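Local coordinates for putative branched-chain amino acid ABC transporter (Rhodospirillum rubrum ATCC 11170, PDB 3HUT), which probably binds a small ligand, such as a branched-chain amino acid, outside the inner membrane and delivers it to an ABC transporter, at residues A[66-71]-A[90-95]; A[78-83]-A[101-106]; A[209-214]-A[240-245]; A[251-256]-A[273-278]; A[290-295]-A[307-312]. One frame throughout, in Å; residues are numbered along the deposited sequence.

How the contacts relate
From the N terminus, contacts 1 and 2 come first and cross: residues 66-71 reach past residues 78-83 to 90-95, and 78-83 reach past 90-95 to 101-106. Both use helix 82-95: contact 1 joins its far end to helix 57-69, contact 2 joins the loops after strands 73-78 and 99-101. Contacts 3, 4 and 5 follow in series. Contact 3 closes a loop in the other domain, about 50 Å from contact 1 between centres. Contact 4 spans helix 258-271 and, through Phe278, touches contact 2 at Thr103 and Phe80. Contact 5 packs the far end of helix 277-296, which contact 4 opens, on helix 302-310.

Contact 1. Residues A[66-71]-A[90-95]; sequences AFVDDP and SIYGKE
Phe67 reaches the second helix through the hydroxyl of Tyr92. The oxygen lies at the edge of the phenylalanine ring and in its plane, with Tyr92 OH 3.3 Å from Phe67 CD2. Ring hydrogens carry a slight positive charge, so a rim is a more natural neighbour for an oxygen than a ring face. The hydroxyl has its true polar partner in Glu10, to which it is hydrogen-bonded, while the Phe67 ring also packs on Val76, Leu49 and Ala51 of the parallel sheet. An aromatic ring suits this place because it can fill the space between helix and sheet.

One residue on, Val68 meets three residues with its two branches. CG1 sits anti to the backbone N (chi1 168°) and lies 3.6 Å from Glu95 CG, the two side chains crossing at about a right angle. CG2 shares in the contact with Glu95 CB and also lies at the rim of the tyrosine ring, 4.0 Å from Tyr92 CD1; at 4.3 Å from Ile91 CG2 it touches that residue more lightly. Glu95 thus offers its aliphatic part to the valine, a fitting use of a long acidic residue at the surface.

Helices 57-69 and 82-95 lie next to each other against the sheet, strand 73-78 running between them in the chain: the alternating helix and strand order of the Rossmann-like domain of periplasmic binding proteins.

Contact 2. Residues A[78-83]-A[101-106]; sequences GDFSST and SPTAAH
Ser101 and Thr103 each give a hydroxyl hydrogen to a carbonyl of the facing loop, and Ser82 receives a backbone N-H in return. Ser101 OG, anti to its backbone N (chi1 172°), binds Asp79 O at 2.8 Å, nearly along the C=O axis (165°). Thr103 OG1, also 2.8 Å from its acceptor Phe80 O, comes in the carbonyl plane on a lone pair, at 119°. His106 N donates to Ser82 OG over 3.0 Å. Small hydroxyl residues suit such a seam, since they bond to nearby backbone groups without filling much space.

Ser101 OG also accepts from Ala104 N at 2.9 Å, an ST motif: one oxygen both ties the loops together and shapes its own turn. An alanine at Ser101 would probably leave Asp79 O and Ala104 N without this shared mate and free the turn to shift. The loops leave the C-terminal ends of adjacent parallel strands, 73-78 and 99-101, the edge that in type I periplasmic binding proteins faces the interdomain cleft, probably near the ligand.

Two waters extend the seam, one donating to Phe80 O at 2.7 Å, the other accepting from Ala105 N at 3.0 Å and bound to Ser82 OG. Asp79 OD1 takes the N-H of Phe80 and is hydrogen-bonded to Ser53 OG, Ser81 caps helix 82-95 at Val84 N, Phe80 stacks with Tyr20, and Arg118 holds the carbonyls of Ala104 and His106.

Contact 3. Residues A[209-214]-A[240-245]; sequences PFLRAL and PAVEGV
Leu211, Val242 and Val245 supply the branched hydrophobic part of this contact. A single methyl of the leucine meets both valines: Leu211 CD1 lies 3.7 Å from Val245 CG2 and 3.8 Å from Val242 CG1. The leucine crosses Val242 at about a right angle and Val245 obliquely. Chi1 (-69°) sets CG anti to the carbonyl carbon, and chi2 near 170° carries CD1 on to the valines. All three residues also pack on Phe234 of helix 232-238, in a common apolar cluster.

Close contacts with backbone form a second group, centred on Ala241. Its methyl is 3.6 Å from Arg212 CA, and Ala241 CB stands 3.7 Å from Leu211 O. Arg212 adds its aliphatic foot, CG being 3.8 Å from Ala241 CB. A residue as small as alanine lets the 3-10 segment come so near the helix, where CA atoms of Arg212 and Ala241 are 5.1 Å apart.

In the loop, Val245 N donates to Val242 O at 3.2 Å across a type II turn, whose third residue, Gly244, has a positive phi that suits glycine. Glu243 hydrogen-bonds through its carboxylate to the backbone N-H groups of Glu342 and Gly343. Helix 204-216 follows strand 197-201, and the loop leads into strand 246-249 of the same sheet, in one alpha/beta domain.

With no hydrogen bond between the segments, their fit rests on shape and burial of methyl groups.

Contact 4. Residues A[251-256]-A[273-278]; sequences FVLGAS and AIPTLF
Pro275 O is the polar atom about which the contact gathers, touched from the other segment by two hydrocarbon groups. Leu253 CD1 stands 3.6 Å from Pro275 O, and the Phe251 ring turns its rim to the same oxygen, with CE2 3.7 Å from Pro275 O and the oxygen near the ring plane. No hydrogen bond joins the segments.

The proline ring meets both side chains. Its CG is 3.8 Å from Leu253 CD1, and Phe251 CZ approaches Pro275 CG to 3.9 Å, the phenylalanine crossing the proline at about a right angle. Phe251 carries its CG anti to the backbone N (chi1 177°), which starts the ring out toward the partner, where CD2 also comes within 4.0 Å of Leu277 CA. A compact, rigid proline suits this place, as it gives an apolar wedge in an extended loop. Leu253 CD2 lies 4.3 Å from Ile274 CB.

Phe263 and Tyr267 of helix 258-271, which joins the two segments, pack on Pro275 as well. Residues 251-256 leave strand 246-249 of one sheet, and Thr276 caps helix 277-296, which packs on helix 18-37 beside the other sheet; the contact thus lies where the chain passes between domains, consistent with a hinge crossing.

Contact 5. Residues A[290-295]-A[307-312]; sequences LAAVGR and DALAAT
Ala292 and Ala308 bring their helices together, with CA atoms 5.0 Å apart, a close contact between the successive helices 277-296 and 302-310 of the Rossmann-like domain. Side chains of one carbon permit this nearness: Ala308 CB lies 3.5 Å from Ala292 O, and the two CB atoms are 3.9 Å apart. Next in the segment, Leu309 CD2 packs on Ala292 CB at 4.0 Å and reaches on to Ile288 and Met289, where a large apolar residue fits the buried side.

Arg295 spans the outer side. The chain is bent at chi3, and one guanidinium face lies above Ala291 O and Ala292 CA of its own helix. Its NH2 donates to Ala308 O at 3.0 Å; the carbonyl oxygen sits in the guanidinium plane, yet the nitrogen stands above the carbonyl plane. An arginine is long enough for this and has a second N-H for a water.

An alanine at Thr312 would probably leave that water without its hydroxyl partner and the link to Arg295 broken, with Leu309 O losing one of two donors. As found, the water accepts from Arg295 NH2 at 3.1 Å and donates to Thr312 OG1, whose own hydrogen goes to Leu309 O, 2.7 Å away.

Contact 1. Residues A[66-71]-A[90-95]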
# COMPACT_ATOMS: atom_id res chain seq x y z
N ALA A 66 14.63 17.71 -15.63
CA ALA A 66 16.04 17.54 -15.28
C ALA A 66 16.51 16.10 -15.42
O ALA A 66 17.57 15.84 -16.00
CB ALA A 66 16.29 18.05 -13.86
N PHE A 67 15.74 15.15 -14.88
CA PHE A 67 16.11 13.74 -14.97
C PHE A 67 16.09 13.27 -16.43
O PHE A 67 16.95 12.50 -16.85
CB PHE A 67 15.14 12.87 -14.17
CG PHE A 67 15.33 12.94 -12.68
CD1 PHE A 67 16.59 13.19 -12.13
CD2 PHE A 67 14.26 12.69 -11.82
CE1 PHE A 67 16.77 13.19 -10.74
CE2 PHE A 67 14.44 12.69 -10.44
CZ PHE A 67 15.69 12.94 -9.90
N VAL A 68 15.09 13.73 -17.18
CA VAL A 68 14.96 13.36 -18.58
C VAL A 68 16.17 13.85 -19.38
O VAL A 68 16.70 13.15 -20.24
CB VAL A 68 13.65 13.95 -19.18
CG1 VAL A 68 13.65 13.81 -20.72
CG2 VAL A 68 12.45 13.22 -18.59
N ASP A 69 16.61 15.07 -19.06
CA ASP A 69 17.75 15.68 -19.73
C ASP A 69 19.11 15.08 -19.37
O ASP A 69 20.10 15.36 -20.04
CB ASP A 69 17.77 17.19 -19.46
CG ASP A 69 17.11 17.98 -20.56
OD1 ASP A 69 17.66 18.00 -21.68
OD2 ASP A 69 16.05 18.60 -20.30
N ASP A 70 19.16 14.28 -18.31
CA ASP A 70 20.41 13.64 -17.92
C ASP A 70 20.41 12.21 -18.46
O ASP A 70 19.78 11.33 -17.88
CB ASP A 70 20.56 13.60 -16.40
CG ASP A 70 21.92 13.09 -15.96
OD1 ASP A 70 22.58 12.38 -16.75
OD2 ASP A 70 22.33 13.39 -14.82
N PRO A 71 21.11 11.97 -19.58
CA PRO A 71 21.18 10.64 -20.20
C PRO A 71 21.60 9.50 -19.28
O PRO A 71 21.34 8.33 -19.58
CB PRO A 71 22.15 10.85 -21.35
CG PRO A 71 23.05 11.93 -20.83
CD PRO A 71 22.06 12.89 -20.23
N SER A 90 3.29 12.76 -16.28
CA SER A 90 2.90 13.21 -17.62
C SER A 90 4.13 13.46 -18.49
O SER A 90 4.15 13.13 -19.68
CB SER A 90 2.06 14.48 -17.53
OG SER A 90 0.88 14.24 -16.77
N ILE A 91 5.16 14.03 -17.87
CA ILE A 91 6.42 14.32 -18.56
C ILE A 91 7.17 13.02 -18.86
O ILE A 91 7.60 12.79 -19.99
CB ILE A 91 7.31 15.23 -17.69
CG1 ILE A 91 6.68 16.63 -17.61
CG2 ILE A 91 8.73 15.29 -18.26
CD1 ILE A 91 7.39 17.58 -16.67
N TYR A 92 7.33 12.18 -17.85
CA TYR A 92 8.02 10.91 -18.04
C TYR A 92 7.38 10.05 -19.13
O TYR A 92 8.07 9.45 -19.94
CB TYR A 92 8.06 10.13 -16.73
CG TYR A 92 8.85 10.80 -15.63
CD1 TYR A 92 10.10 11.37 -15.88
CD2 TYR A 92 8.37 10.82 -14.32
CE1 TYR A 92 10.86 11.94 -14.84
CE2 TYR A 92 9.12 11.38 -13.28
CZ TYR A 92 10.36 11.94 -13.55
OH TYR A 92 11.08 12.48 -12.51
N GLY A 93 6.05 10.00 -19.14
CA GLY A 93 5.35 9.21 -20.14
C GLY A 93 5.64 9.71 -21.54
O GLY A 93 5.93 8.93 -22.45
N LYS A 94 5.57 11.02 -21.71
CA LYS A 94 5.84 11.64 -23.00
C LYS A 94 7.30 11.49 -23.41
O LYS A 94 7.60 11.29 -24.59
CB LYS A 94 5.47 13.12 -22.96
CG LYS A 94 5.78 13.88 -24.25
CD LYS A 94 5.42 15.35 -24.12
CE LYS A 94 5.77 16.12 -25.38
NZ LYS A 94 5.51 17.58 -25.22
N GLU A 95 8.21 11.56 -22.45
CA GLU A 95 9.64 11.47 -22.74
C GLU A 95 10.21 10.05 -22.79
O GLU A 95 11.33 9.84 -23.26
CB GLU A 95 10.44 12.30 -21.74
CG GLU A 95 10.16 13.80 -21.78
CD GLU A 95 10.42 14.39 -23.15
OE1 GLU A 95 11.37 13.95 -23.82
OE2 GLU A 95 9.67 15.31 -23.56

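Contact 2. Residues A[78-83]-A[101-106]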
# COMPACT_ATOMS: atom_id res chain seq x y z
N GLY A 78 9.63 7.37 -8.03
CA GLY A 78 8.88 8.60 -8.00
C GLY A 78 7.73 9.11 -7.20
O GLY A 78 6.57 8.88 -7.48
N ASP A 79 8.10 9.96 -6.27
CA ASP A 79 7.17 10.65 -5.42
C ASP A 79 6.04 10.05 -4.64
O ASP A 79 5.36 9.11 -5.01
CB ASP A 79 6.66 11.88 -6.16
CG ASP A 79 7.30 13.16 -5.63
OD1 ASP A 79 7.16 13.41 -4.42
OD2 ASP A 79 7.94 13.93 -6.40
N PHE A 80 5.90 10.69 -3.50
CA PHE A 80 4.95 10.38 -2.48
C PHE A 80 3.46 10.46 -2.81
O PHE A 80 2.75 9.46 -2.74
CB PHE A 80 5.28 11.30 -1.33
CG PHE A 80 4.37 11.16 -0.22
CD1 PHE A 80 4.36 9.99 0.50
CD2 PHE A 80 3.45 12.15 0.06
CE1 PHE A 80 3.44 9.79 1.49
CE2 PHE A 80 2.52 11.97 1.05
CZ PHE A 80 2.51 10.79 1.77
N SER A 81 2.98 11.65 -3.15
CA SER A 81 1.56 11.82 -3.45
C SER A 81 1.19 11.45 -4.87
O SER A 81 2.02 11.50 -5.78
CB SER A 81 1.14 13.27 -3.20
OG SER A 81 1.72 14.13 -4.16
N SER A 82 -0.08 11.09 -5.06
CA SER A 82 -0.56 10.73 -6.38
C SER A 82 -0.53 11.97 -7.27
O SER A 82 -0.09 11.91 -8.41
CB SER A 82 -1.99 10.18 -6.28
OG SER A 82 -1.98 8.85 -5.78
N THR A 83 -0.99 13.10 -6.73
CA THR A 83 -1.03 14.35 -7.49
C THR A 83 0.34 14.74 -8.05
O THR A 83 0.46 15.08 -9.22
CB THR A 83 -1.54 15.52 -6.63
OG1 THR A 83 -2.89 15.26 -6.23
CG2 THR A 83 -1.51 16.82 -7.43
N SER A 101 6.46 4.75 -8.56
CA SER A 101 6.08 5.46 -7.34
C SER A 101 5.82 4.44 -6.24
O SER A 101 5.06 3.49 -6.42
CB SER A 101 4.81 6.28 -7.55
OG SER A 101 4.38 6.80 -6.30
N PRO A 102 6.44 4.63 -5.07
CA PRO A 102 6.18 3.64 -4.03
C PRO A 102 4.79 3.74 -3.41
O PRO A 102 4.25 2.74 -2.95
CB PRO A 102 7.30 3.91 -3.02
CG PRO A 102 7.59 5.37 -3.20
CD PRO A 102 7.52 5.56 -4.69
N THR A 103 4.20 4.93 -3.45
CA THR A 103 2.91 5.13 -2.81
C THR A 103 1.76 5.79 -3.59
O THR A 103 0.68 5.96 -3.05
CB THR A 103 3.12 5.90 -1.51
OG1 THR A 103 3.86 7.10 -1.79
CG2 THR A 103 3.91 5.07 -0.52
N ALA A 104 1.98 6.18 -4.85
CA ALA A 104 0.89 6.79 -5.62
C ALA A 104 -0.19 5.73 -5.86
O ALA A 104 -0.08 4.92 -6.77
CB ALA A 104 1.42 7.34 -6.94
N ALA A 105 -1.24 5.76 -5.03
CA ALA A 105 -2.31 4.77 -5.11
C ALA A 105 -3.57 5.15 -5.88
O ALA A 105 -4.47 4.32 -6.05
CB ALA A 105 -2.70 4.34 -3.69
N HIS A 106 -3.66 6.39 -6.34
CA HIS A 106 -4.85 6.81 -7.07
C HIS A 106 -5.04 6.04 -8.38
O HIS A 106 -4.11 5.89 -9.16
CB HIS A 106 -4.78 8.31 -7.36
CG HIS A 106 -6.06 8.88 -7.89
ND1 HIS A 106 -6.53 8.58 -9.15
CD2 HIS A 106 -6.99 9.67 -7.31
CE1 HIS A 106 -7.70 9.17 -9.33
NE2 HIS A 106 -8.00 9.84 -8.23
O HOH W 1 0.30 9.04 -1.61
O HOH W 2 -1.98 8.04 -3.22

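Contact 3. Residues A[209-214]-A[240-245]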
# COMPACT_ATOMS: atom_id res chain seq x y z
N PRO A 209 -14.11 3.06 18.56
CA PRO A 209 -15.30 3.41 19.35
C PRO A 209 -16.55 2.68 18.88
O PRO A 209 -17.40 2.33 19.69
CB PRO A 209 -15.39 4.94 19.18
CG PRO A 209 -14.67 5.21 17.90
CD PRO A 209 -13.49 4.26 17.97
N PHE A 210 -16.67 2.45 17.57
CA PHE A 210 -17.83 1.73 17.06
C PHE A 210 -17.92 0.34 17.68
O PHE A 210 -18.99 -0.08 18.12
CB PHE A 210 -17.78 1.58 15.54
CG PHE A 210 -18.77 0.58 15.02
CD1 PHE A 210 -20.13 0.81 15.15
CD2 PHE A 210 -18.34 -0.61 14.45
CE1 PHE A 210 -21.06 -0.14 14.73
CE2 PHE A 210 -19.25 -1.57 14.03
CZ PHE A 210 -20.62 -1.33 14.17
N LEU A 211 -16.80 -0.37 17.69
CA LEU A 211 -16.77 -1.72 18.24
C LEU A 211 -17.04 -1.74 19.74
O LEU A 211 -17.63 -2.69 20.25
CB LEU A 211 -15.42 -2.37 17.93
CG LEU A 211 -15.28 -2.67 16.43
CD1 LEU A 211 -13.86 -3.08 16.09
CD2 LEU A 211 -16.27 -3.76 16.04
N ARG A 212 -16.62 -0.70 20.46
CA ARG A 212 -16.89 -0.63 21.89
C ARG A 212 -18.41 -0.54 22.07
O ARG A 212 -18.98 -1.16 22.97
CB ARG A 212 -16.21 0.59 22.53
CG ARG A 212 -14.70 0.46 22.71
CD ARG A 212 -14.12 1.76 23.29
NE ARG A 212 -14.70 2.07 24.59
CZ ARG A 212 -14.71 3.28 25.14
NH1 ARG A 212 -14.17 4.31 24.49
NH2 ARG A 212 -15.25 3.47 26.34
N ALA A 213 -19.07 0.23 21.22
CA ALA A 213 -20.51 0.39 21.30
C ALA A 213 -21.21 -0.91 20.88
O ALA A 213 -22.17 -1.35 21.51
CB ALA A 213 -20.97 1.54 20.41
N LEU A 214 -20.73 -1.51 19.79
CA LEU A 214 -21.30 -2.75 19.30
C LEU A 214 -21.23 -3.83 20.37
O LEU A 214 -22.23 -4.49 20.68
CB LEU A 214 -20.56 -3.22 18.04
CG LEU A 214 -21.01 -4.57 17.46
CD1 LEU A 214 -22.43 -4.45 16.94
CD2 LEU A 214 -20.06 -4.99 16.35
N PRO A 240 -10.48 -4.58 24.86
CA PRO A 240 -11.24 -5.83 24.72
C PRO A 240 -12.21 -5.87 23.55
O PRO A 240 -12.43 -6.92 22.95
CB PRO A 240 -11.95 -5.95 26.07
CG PRO A 240 -10.97 -5.32 27.02
CD PRO A 240 -10.53 -4.09 26.25
N ALA A 241 -12.81 -4.73 23.22
CA ALA A 241 -13.78 -4.66 22.14
C ALA A 241 -13.26 -5.03 20.75
O ALA A 241 -14.05 -5.41 19.88
CB ALA A 241 -14.44 -3.28 22.10
N VAL A 242 -11.95 -4.93 20.53
CA VAL A 242 -11.42 -5.26 19.21
C VAL A 242 -10.85 -6.67 19.10
O VAL A 242 -10.36 -7.06 18.04
CB VAL A 242 -10.35 -4.22 18.75
CG1 VAL A 242 -11.00 -2.84 18.63
CG2 VAL A 242 -9.17 -4.18 19.71
N GLU A 243 -10.93 -7.43 20.18
CA GLU A 243 -10.43 -8.81 20.16
C GLU A 243 -11.24 -9.60 19.13
O GLU A 243 -12.47 -9.50 19.09
CB GLU A 243 -10.60 -9.46 21.53
CG GLU A 243 -9.61 -8.96 22.58
CD GLU A 243 -8.21 -9.49 22.35
OE1 GLU A 243 -8.03 -10.73 22.40
OE2 GLU A 243 -7.29 -8.68 22.12
N GLY A 244 -10.56 -10.37 18.29
CA GLY A 244 -11.26 -11.16 17.30
C GLY A 244 -11.46 -10.49 15.95
O GLY A 244 -11.86 -11.15 15.00
N VAL A 245 -11.21 -9.19 15.86
CA VAL A 245 -11.37 -8.49 14.58
C VAL A 245 -10.34 -9.02 13.58
O VAL A 245 -9.17 -9.24 13.93
CB VAL A 245 -11.20 -6.96 14.74
CG1 VAL A 245 -11.25 -6.28 13.37
CG2 VAL A 245 -12.32 -6.40 15.61

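Contact 4. Residues A[251-256]-A[273-278]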
# COMPACT_ATOMS: atom_id res chain seq x y z
N PHE A 251 2.01 -4.95 4.40
CA PHE A 251 3.16 -4.97 5.31
C PHE A 251 2.74 -5.36 6.73
O PHE A 251 1.86 -4.73 7.32
CB PHE A 251 3.83 -3.59 5.34
CG PHE A 251 4.98 -3.48 6.30
CD1 PHE A 251 6.05 -4.36 6.22
CD2 PHE A 251 5.00 -2.49 7.28
CE1 PHE A 251 7.13 -4.25 7.10
CE2 PHE A 251 6.07 -2.37 8.16
CZ PHE A 251 7.14 -3.25 8.07
N VAL A 252 3.37 -6.39 7.28
CA VAL A 252 3.06 -6.84 8.64
C VAL A 252 4.29 -6.63 9.51
O VAL A 252 5.31 -7.31 9.34
CB VAL A 252 2.66 -8.32 8.67
CG1 VAL A 252 2.25 -8.72 10.08
CG2 VAL A 252 1.52 -8.57 7.69
N LEU A 253 4.20 -5.70 10.44
CA LEU A 253 5.33 -5.40 11.32
C LEU A 253 5.74 -6.60 12.16
O LEU A 253 6.92 -6.94 12.22
CB LEU A 253 4.98 -4.22 12.23
CG LEU A 253 6.17 -3.53 12.89
CD1 LEU A 253 7.00 -2.82 11.82
CD2 LEU A 253 5.68 -2.52 13.92
N GLY A 254 4.77 -7.22 12.82
CA GLY A 254 5.06 -8.37 13.67
C GLY A 254 5.00 -9.68 12.91
O GLY A 254 4.51 -10.68 13.43
N ALA A 255 5.50 -9.66 11.68
CA ALA A 255 5.50 -10.85 10.83
C ALA A 255 6.48 -11.88 11.35
O ALA A 255 7.34 -11.57 12.18
CB ALA A 255 5.87 -10.47 9.40
N SER A 256 6.34 -13.11 10.87
CA SER A 256 7.26 -14.16 11.28
C SER A 256 7.92 -14.69 10.01
O SER A 256 8.84 -15.49 10.06
CB SER A 256 6.51 -15.27 12.01
OG SER A 256 7.42 -16.13 12.67
N ALA A 273 14.06 3.17 14.88
CA ALA A 273 12.62 3.39 14.88
C ALA A 273 11.92 2.29 14.09
O ALA A 273 12.53 1.67 13.22
CB ALA A 273 12.29 4.76 14.28
N ILE A 274 10.65 2.05 14.40
CA ILE A 274 9.88 1.02 13.70
C ILE A 274 9.55 1.52 12.30
O ILE A 274 9.12 2.65 12.12
CB ILE A 274 8.56 0.68 14.45
CG1 ILE A 274 7.73 1.94 14.70
CG2 ILE A 274 8.88 0.01 15.77
CD1 ILE A 274 6.81 2.35 13.56
N PRO A 275 9.77 0.67 11.27
CA PRO A 275 9.45 1.12 9.91
C PRO A 275 7.95 1.23 9.74
O PRO A 275 7.20 0.42 10.29
CB PRO A 275 10.05 0.03 9.03
CG PRO A 275 9.89 -1.20 9.88
CD PRO A 275 10.29 -0.71 11.27
N THR A 276 7.51 2.23 8.98
CA THR A 276 6.09 2.42 8.73
C THR A 276 5.75 1.73 7.41
O THR A 276 6.64 1.21 6.72
CB THR A 276 5.75 3.91 8.57
OG1 THR A 276 6.46 4.44 7.44
CG2 THR A 276 6.16 4.69 9.83
N LEU A 277 4.47 1.73 7.06
CA LEU A 277 4.04 1.10 5.81
C LEU A 277 4.64 1.86 4.63
O LEU A 277 4.94 1.28 3.59
CB LEU A 277 2.51 1.08 5.73
CG LEU A 277 1.72 2.35 5.39
CD1 LEU A 277 1.63 2.52 3.88
CD2 LEU A 277 0.32 2.23 5.97
N PHE A 278 4.82 3.17 4.79
CA PHE A 278 5.40 3.98 3.72
C PHE A 278 6.87 3.60 3.53
O PHE A 278 7.37 3.49 2.41
CB PHE A 278 5.24 5.46 4.05
CG PHE A 278 3.80 5.88 4.16
CD1 PHE A 278 3.05 6.10 3.01
CD2 PHE A 278 3.18 5.98 5.40
CE1 PHE A 278 1.69 6.41 3.10
CE2 PHE A 278 1.82 6.29 5.50
CZ PHE A 278 1.08 6.51 4.34

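Contact 5. Residues A[290-295]-A[307-312]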
# COMPACT_ATOMS: atom_id res chain seq x y z
N LEU A 290 15.57 -2.04 -8.73
CA LEU A 290 16.90 -2.63 -8.85
C LEU A 290 16.88 -4.01 -9.48
O LEU A 290 17.73 -4.34 -10.31
CB LEU A 290 17.58 -2.68 -7.47
CG LEU A 290 17.93 -1.31 -6.88
CD1 LEU A 290 18.44 -1.47 -5.44
CD2 LEU A 290 18.99 -0.65 -7.75
N ALA A 291 15.91 -4.83 -9.11
CA ALA A 291 15.82 -6.17 -9.69
C ALA A 291 15.59 -6.03 -11.20
O ALA A 291 16.17 -6.77 -11.99
CB ALA A 291 14.67 -6.95 -9.05
N ALA A 292 14.76 -5.08 -11.59
CA ALA A 292 14.47 -4.85 -13.00
C ALA A 292 15.75 -4.40 -13.73
O ALA A 292 16.03 -4.86 -14.84
CB ALA A 292 13.38 -3.79 -13.15
N VAL A 293 16.51 -3.52 -13.10
CA VAL A 293 17.76 -3.05 -13.69
C VAL A 293 18.69 -4.26 -13.81
O VAL A 293 19.38 -4.43 -14.82
CB VAL A 293 18.45 -1.97 -12.81
CG1 VAL A 293 19.77 -1.55 -13.45
CG2 VAL A 293 17.54 -0.75 -12.66
N GLY A 294 18.69 -5.10 -12.78
CA GLY A 294 19.52 -6.29 -12.80
C GLY A 294 19.22 -7.17 -14.00
O GLY A 294 20.14 -7.69 -14.65
N ARG A 295 17.94 -7.34 -14.31
CA ARG A 295 17.56 -8.16 -15.46
C ARG A 295 17.90 -7.45 -16.77
O ARG A 295 18.27 -8.09 -17.74
CB ARG A 295 16.07 -8.50 -15.41
CG ARG A 295 15.70 -9.43 -14.26
CD ARG A 295 14.30 -9.98 -14.44
NE ARG A 295 13.27 -8.95 -14.35
CZ ARG A 295 12.78 -8.48 -13.20
NH1 ARG A 295 13.23 -8.94 -12.04
NH2 ARG A 295 11.83 -7.55 -13.22
N ASP A 307 10.35 -2.27 -19.87
CA ASP A 307 9.88 -3.63 -20.12
C ASP A 307 10.16 -4.53 -18.92
O ASP A 307 9.29 -5.29 -18.50
CB ASP A 307 10.57 -4.24 -21.36
CG ASP A 307 10.03 -3.69 -22.66
OD1 ASP A 307 8.80 -3.43 -22.75
OD2 ASP A 307 10.82 -3.53 -23.61
N ALA A 308 11.37 -4.43 -18.37
CA ALA A 308 11.75 -5.25 -17.22
C ALA A 308 10.87 -4.95 -16.00
O ALA A 308 10.48 -5.86 -15.27
CB ALA A 308 13.22 -5.04 -16.87
N LEU A 309 10.58 -3.67 -15.78
CA LEU A 309 9.74 -3.27 -14.65
C LEU A 309 8.36 -3.90 -14.82
O LEU A 309 7.81 -4.46 -13.88
CB LEU A 309 9.58 -1.75 -14.60
CG LEU A 309 10.59 -0.95 -13.77
CD1 LEU A 309 10.41 0.53 -14.06
CD2 LEU A 309 10.38 -1.25 -12.29
N ALA A 310 7.83 -3.80 -16.03
CA ALA A 310 6.52 -4.36 -16.35
C ALA A 310 6.50 -5.88 -16.17
O ALA A 310 5.43 -6.47 -15.98
CB ALA A 310 6.15 -4.01 -17.79
N ALA A 311 7.67 -6.51 -16.23
CA ALA A 311 7.79 -7.96 -16.08
C ALA A 311 7.65 -8.44 -14.62
O ALA A 311 7.54 -9.64 -14.37
CB ALA A 311 9.11 -8.44 -16.66
N THR A 312 7.68 -7.51 -13.68
CA THR A 312 7.55 -7.84 -12.26
C THR A 312 6.32 -8.71 -12.10
O THR A 312 5.20 -8.28 -12.37
CB THR A 312 7.40 -6.57 -11.40
OG1 THR A 312 8.52 -5.70 -11.64
CG2 THR A 312 7.36 -6.93 -9.92
O HOH W 3 11.14 -6.05 -10.63